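Local coordinates for protein isocitrate dehydrogenase [NAD] subunit 1, mitochondrial (Saccharomyces cerevisiae, PDB 3BLX) that forms, together with subunit IDH2, the octameric mitochondrial enzyme that oxidatively decarboxylates isocitrate to 2-oxoglutarate with NAD+ in the citric acid cycle, at residues R161-A166 against N196-I201; S294-L299 against T309-A314. One frame throughout, in Å; residues are numbered along the deposited sequence.

Contact 1: R161-A166 against N196-I201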
loop_
_atom_site.group_PDB
_atom_site.type_symbol
_atom_site.label_atom_id
_atom_site.label_comp_id
_atom_site.label_asym_id
_atom_site.label_seq_id
_atom_site.Cartn_x
_atom_site.Cartn_y
_atom_site.Cartn_z
ATOM N N ARG E 161 8.569 -16.067 -11.616
ATOM C CA ARG E 161 9.304 -14.891 -12.091
ATOM C C ARG E 161 10.505 -15.297 -12.930
ATOM O O ARG E 161 10.719 -14.775 -14.039
ATOM C CB ARG E 161 9.867 -14.090 -10.935
ATOM C CG ARG E 161 9.145 -12.890 -10.610
ATOM C CD ARG E 161 10.018 -11.936 -9.794
ATOM N NE ARG E 161 10.775 -12.553 -8.698
ATOM C CZ ARG E 161 11.107 -11.877 -7.601
ATOM N NH1 ARG E 161 10.690 -10.629 -7.480
ATOM N NH2 ARG E 161 11.805 -12.437 -6.623
ATOM N N ILE E 162 11.319 -16.204 -12.384
ATOM C CA ILE E 162 12.576 -16.487 -13.045
ATOM C C ILE E 162 12.297 -17.220 -14.360
ATOM O O ILE E 162 12.979 -17.015 -15.354
ATOM C CB ILE E 162 13.616 -17.197 -12.135
ATOM C CG1 ILE E 162 15.015 -16.922 -12.675
ATOM C CG2 ILE E 162 13.368 -18.690 -12.049
ATOM C CD1 ILE E 162 15.293 -15.437 -12.847
ATOM N N ALA E 163 11.248 -18.027 -14.380
ATOM C CA ALA E 163 10.822 -18.678 -15.620
ATOM C C ALA E 163 10.409 -17.650 -16.671
ATOM O O ALA E 163 10.823 -17.730 -17.826
ATOM C CB ALA E 163 9.674 -19.604 -15.358
ATOM N N ARG E 164 9.573 -16.692 -16.279
ATOM C CA ARG E 164 9.065 -15.755 -17.264
ATOM C C ARG E 164 10.206 -14.882 -17.706
ATOM O O ARG E 164 10.283 -14.476 -18.872
ATOM C CB ARG E 164 7.904 -14.916 -16.723
ATOM C CG ARG E 164 6.693 -15.776 -16.448
ATOM C CD ARG E 164 5.464 -14.968 -16.079
ATOM N NE ARG E 164 4.325 -15.875 -16.002
ATOM C CZ ARG E 164 3.757 -16.271 -14.871
ATOM N NH1 ARG E 164 4.181 -15.817 -13.687
ATOM N NH2 ARG E 164 2.742 -17.113 -14.926
ATOM N N PHE E 165 11.115 -14.610 -16.782
ATOM C CA PHE E 165 12.262 -13.793 -17.142
ATOM C C PHE E 165 13.081 -14.486 -18.228
ATOM O O PHE E 165 13.440 -13.878 -19.238
ATOM C CB PHE E 165 13.166 -13.508 -15.949
ATOM C CG PHE E 165 14.364 -12.713 -16.320
ATOM C CD1 PHE E 165 14.340 -11.329 -16.239
ATOM C CD2 PHE E 165 15.498 -13.341 -16.819
ATOM C CE1 PHE E 165 15.441 -10.581 -16.629
ATOM C CE2 PHE E 165 16.604 -12.614 -17.215
ATOM C CZ PHE E 165 16.574 -11.220 -17.120
ATOM N N ALA E 166 13.377 -15.756 -17.996
ATOM C CA ALA E 166 14.165 -16.552 -18.926
ATOM C C ALA E 166 13.493 -16.654 -20.296
ATOM O O ALA E 166 14.145 -16.480 -21.338
ATOM C CB ALA E 166 14.424 -17.946 -18.365
ATOM N N ASN E 196 9.059 -28.464 -12.970
ATOM C CA ASN E 196 7.664 -28.443 -13.413
ATOM C C ASN E 196 7.192 -27.066 -13.803
ATOM O O ASN E 196 6.645 -26.897 -14.895
ATOM C CB ASN E 196 6.739 -29.003 -12.347
ATOM C CG ASN E 196 6.934 -30.478 -12.161
ATOM O OD1 ASN E 196 7.498 -31.161 -13.045
ATOM N ND2 ASN E 196 6.504 -30.991 -11.005
ATOM N N ILE E 197 7.406 -26.086 -12.921
ATOM C CA ILE E 197 6.972 -24.738 -13.210
ATOM C C ILE E 197 7.595 -24.217 -14.502
ATOM O O ILE E 197 6.912 -23.571 -15.295
ATOM C CB ILE E 197 7.260 -23.784 -12.062
ATOM C CG1 ILE E 197 6.366 -24.134 -10.874
ATOM C CG2 ILE E 197 7.039 -22.348 -12.515
ATOM C CD1 ILE E 197 6.752 -23.424 -9.552
ATOM N N ILE E 198 8.880 -24.511 -14.727
ATOM C CA ILE E 198 9.539 -23.977 -15.913
ATOM C C ILE E 198 8.914 -24.609 -17.148
ATOM O O ILE E 198 8.573 -23.915 -18.094
ATOM C CB ILE E 198 11.065 -24.227 -15.948
ATOM C CG1 ILE E 198 11.766 -23.678 -14.699
ATOM C CG2 ILE E 198 11.673 -23.585 -17.200
ATOM C CD1 ILE E 198 11.899 -22.203 -14.703
ATOM N N THR E 199 8.763 -25.927 -17.142
ATOM C CA THR E 199 8.205 -26.610 -18.312
ATOM C C THR E 199 6.726 -26.249 -18.575
ATOM O O THR E 199 6.320 -26.177 -19.733
ATOM C CB THR E 199 8.411 -28.165 -18.280
ATOM O OG1 THR E 199 7.541 -28.757 -17.314
ATOM C CG2 THR E 199 9.859 -28.523 -17.935
ATOM N N GLU E 200 5.935 -25.999 -17.528
ATOM C CA GLU E 200 4.538 -25.599 -17.725
ATOM C C GLU E 200 4.426 -24.202 -18.315
ATOM O O GLU E 200 3.651 -23.967 -19.233
ATOM C CB GLU E 200 3.728 -25.644 -16.417
ATOM C CG GLU E 200 3.558 -27.046 -15.796
ATOM C CD GLU E 200 3.110 -26.996 -14.327
ATOM O OE1 GLU E 200 2.765 -25.884 -13.833
ATOM O OE2 GLU E 200 3.109 -28.070 -13.674
ATOM N N ILE E 201 5.176 -23.264 -17.764
ATOM C CA ILE E 201 5.154 -21.897 -18.259
ATOM C C ILE E 201 5.648 -21.860 -19.695
ATOM O O ILE E 201 5.260 -20.993 -20.485
ATOM C CB ILE E 201 5.985 -20.987 -17.370
ATOM C CG1 ILE E 201 5.296 -20.882 -16.002
ATOM C CG2 ILE E 201 6.192 -19.624 -18.030
ATOM C CD1 ILE E 201 5.515 -19.555 -15.288
#
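Arg164 lays its side chain over the tip of Ile201, and Ala163 meets both Ile198 and Ile201. The CB of Arg164 leaves its helix along the flank of the interface. CG stands opposite the carbonyl carbon (chi1 -66°) and lies 4.1 Å from Ile201 CD1. The chain then runs extended to NE, 3.9 Å from Ile201 CD1. CZ lies 3.7 Å from Ile201 CD1. NH2 is equally near and makes a salt bridge to Glu205, at the end of the neighbouring helix. Ile201 CD1 thus sits under one face of the guanidinium, 3.6 Å from its plane and displaced toward the rim. The two side chains cross at about a right angle. With an alanine here, Glu205 would probably lose this charge partner, and Ile201 CD1 the flat group packed over it.

The helices are 156-172 and 190-205. Strand 177-182 lies between them in sequence and pairs in parallel with strand 210-215, which follows the second helix. Strand 177-182, helix 190-205 and strand 210-215 form a beta-alpha-beta crossover in the alpha/beta fold of this family. The segment axes come within 9.4 Å and cross at -43°. Ala163 and Ile198 are the nearest pair of backbones, with CA atoms 5.5 Å apart. The small side chain of Ala163 is consistent with so close an approach. Ala163 CB points at the other helix and touches Ile198 CD1 at 3.5 Å, with Ile201 CD1 farther off. Ile198 sends its CG1 branch beside its own backbone N, and CD1 bends back toward Ala163. Ile198 also touches Phe167, one turn further along helix 156-172. Ile162 and Ala166 also rest on Ile128 of strand 124-130, so helix 156-172 lies against the sheet as well.

Contact 2: S294-L299 against T309-A314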
loop_
_atom_site.group_PDB
_atom_site.type_symbol
_atom_site.label_atom_id
_atom_site.label_comp_id
_atom_site.label_asym_id
_atom_site.label_seq_id
_atom_site.Cartn_x
_atom_site.Cartn_y
_atom_site.Cartn_z
ATOM N N SER E 294 29.748 -5.659 -20.598
ATOM C CA SER E 294 28.634 -5.469 -19.697
ATOM C C SER E 294 28.143 -4.050 -19.883
ATOM O O SER E 294 26.953 -3.796 -19.858
ATOM C CB SER E 294 29.079 -5.687 -18.247
ATOM O OG SER E 294 29.375 -7.051 -18.029
ATOM N N SER E 295 29.092 -3.151 -20.087
ATOM C CA SER E 295 28.823 -1.752 -20.354
ATOM C C SER E 295 27.899 -1.590 -21.541
ATOM O O SER E 295 27.070 -0.679 -21.562
ATOM C CB SER E 295 30.139 -1.031 -20.675
ATOM O OG SER E 295 30.032 0.333 -20.430
ATOM N N THR E 296 28.066 -2.445 -22.551
ATOM C CA THR E 296 27.261 -2.318 -23.745
ATOM C C THR E 296 25.875 -2.910 -23.539
ATOM O O THR E 296 24.911 -2.400 -24.096
ATOM C CB THR E 296 27.953 -2.882 -25.001
ATOM O OG1 THR E 296 27.907 -4.306 -24.990
ATOM C CG2 THR E 296 29.380 -2.412 -25.054
ATOM N N LEU E 297 25.764 -3.964 -22.727
ATOM C CA LEU E 297 24.449 -4.461 -22.309
ATOM C C LEU E 297 23.657 -3.330 -21.676
ATOM O O LEU E 297 22.469 -3.182 -21.922
ATOM C CB LEU E 297 24.577 -5.607 -21.318
ATOM C CG LEU E 297 25.072 -6.935 -21.886
ATOM C CD1 LEU E 297 25.067 -8.040 -20.828
ATOM C CD2 LEU E 297 24.199 -7.336 -23.041
ATOM N N MET E 298 24.325 -2.532 -20.862
ATOM C CA MET E 298 23.712 -1.370 -20.233
ATOM C C MET E 298 23.264 -0.335 -21.272
ATOM O O MET E 298 22.175 0.211 -21.177
ATOM C CB MET E 298 24.651 -0.740 -19.202
ATOM C CG MET E 298 24.019 0.383 -18.458
ATOM S SD MET E 298 25.199 1.325 -17.508
ATOM C CE MET E 298 26.193 2.031 -18.838
ATOM N N LEU E 299 24.101 -0.074 -22.268
ATOM C CA LEU E 299 23.748 0.858 -23.330
ATOM C C LEU E 299 22.474 0.398 -24.057
ATOM O O LEU E 299 21.540 1.183 -24.234
ATOM C CB LEU E 299 24.914 1.019 -24.309
ATOM C CG LEU E 299 26.130 1.792 -23.776
ATOM C CD1 LEU E 299 27.268 1.737 -24.762
ATOM C CD2 LEU E 299 25.801 3.237 -23.423
ATOM N N THR E 309 26.698 -0.839 -30.414
ATOM C CA THR E 309 27.125 -1.660 -31.539
ATOM C C THR E 309 28.562 -1.285 -31.901
ATOM O O THR E 309 29.395 -2.154 -32.165
ATOM C CB THR E 309 26.197 -1.492 -32.753
ATOM O OG1 THR E 309 24.839 -1.670 -32.337
ATOM C CG2 THR E 309 26.521 -2.520 -33.804
ATOM N N ARG E 310 28.847 0.013 -31.867
ATOM C CA ARG E 310 30.170 0.509 -32.197
ATOM C C ARG E 310 31.219 0.017 -31.203
ATOM O O ARG E 310 32.238 -0.550 -31.600
ATOM C CB ARG E 310 30.161 2.036 -32.266
ATOM C CG ARG E 310 29.405 2.593 -33.464
ATOM C CD ARG E 310 29.190 4.085 -33.324
ATOM N NE ARG E 310 30.415 4.794 -32.959
ATOM C CZ ARG E 310 31.365 5.117 -33.827
ATOM N NH1 ARG E 310 31.225 4.780 -35.102
ATOM N NH2 ARG E 310 32.447 5.769 -33.419
ATOM N N ILE E 311 30.953 0.227 -29.916
ATOM C CA ILE E 311 31.875 -0.180 -28.868
ATOM C C ILE E 311 32.107 -1.674 -28.898
ATOM O O ILE E 311 33.219 -2.146 -28.677
ATOM C CB ILE E 311 31.370 0.195 -27.497
ATOM C CG1 ILE E 311 31.410 1.714 -27.344
ATOM C CG2 ILE E 311 32.208 -0.502 -26.441
ATOM C CD1 ILE E 311 30.803 2.199 -26.055
ATOM N N SER E 312 31.054 -2.416 -29.203
ATOM C CA SER E 312 31.163 -3.859 -29.280
ATOM C C SER E 312 32.031 -4.316 -30.461
ATOM O O SER E 312 32.818 -5.251 -30.340
ATOM C CB SER E 312 29.774 -4.492 -29.364
ATOM O OG SER E 312 29.843 -5.911 -29.239
ATOM N N LYS E 313 31.871 -3.666 -31.609
ATOM C CA LYS E 313 32.661 -4.004 -32.791
ATOM C C LYS E 313 34.137 -3.667 -32.549
ATOM O O LYS E 313 35.030 -4.462 -32.821
ATOM C CB LYS E 313 32.131 -3.265 -34.017
ATOM C CG LYS E 313 32.696 -3.755 -35.336
ATOM C CD LYS E 313 32.112 -2.978 -36.510
ATOM C CE LYS E 313 32.584 -3.551 -37.835
ATOM N NZ LYS E 313 31.938 -2.861 -38.987
ATOM N N ALA E 314 34.385 -2.488 -32.007
ATOM C CA ALA E 314 35.732 -2.112 -31.608
ATOM C C ALA E 314 36.456 -3.160 -30.739
ATOM O O ALA E 314 37.600 -3.496 -31.017
ATOM C CB ALA E 314 35.726 -0.724 -30.921
#
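Thr296 turns its methyl toward Ile311, with CG2 against CG2 at 3.7 Å. The two side chains slide past each other in opposite directions. Ile311 CB lies a little farther from the same methyl. The Thr296 hydroxyl sits between the backbone N and the carbonyl carbon (chi1 76°). There it hydrogen-bonds to the carbonyl O of Leu293 in its own helix, which leaves CG2 to face the partner. The other branch of Ile311 serves Leu299: CD1 meets CD1 at 3.8 Å, and these side chains cross at about a right angle. Ile311 therefore touches residues one turn apart on helix 289-302.

Helices 289-302 and 306-320 follow one another through a short connection and form an antiparallel helical hairpin. Their segment axes run at 162° and approach to 9.6 Å. Phe40 of helix 27-42 touches both Leu299 and Ile311, extending the apolar cluster to a third helix. Ile311 also touches Ile45. No hydrogen bond or salt bridge joins the two segments, so methyl contacts carry the pairing, with no directional bond between the segments to fix their register.

Contact 1 and contact 2 share no helix and lie about 29 Å apart between centres, with nearest atoms about 10 Å apart. Both are largely buried, and neither segment pair touches another subunit. Contact 1 is farther from the chain centre, about 20 Å against 14 Å. It joins helices that enclose a strand in sequence, whereas contact 2 joins the arms of a hairpin. Contact 1 includes a partly exposed, charged margin and buries 233 Å². Contact 2 buries 143 Å² and is apolar where its side chains touch. In contact 1 the side chain of Ile198 is about 11 Å from that of Arg129, probably a substrate-binding residue. Contact 2 lies away from such sites.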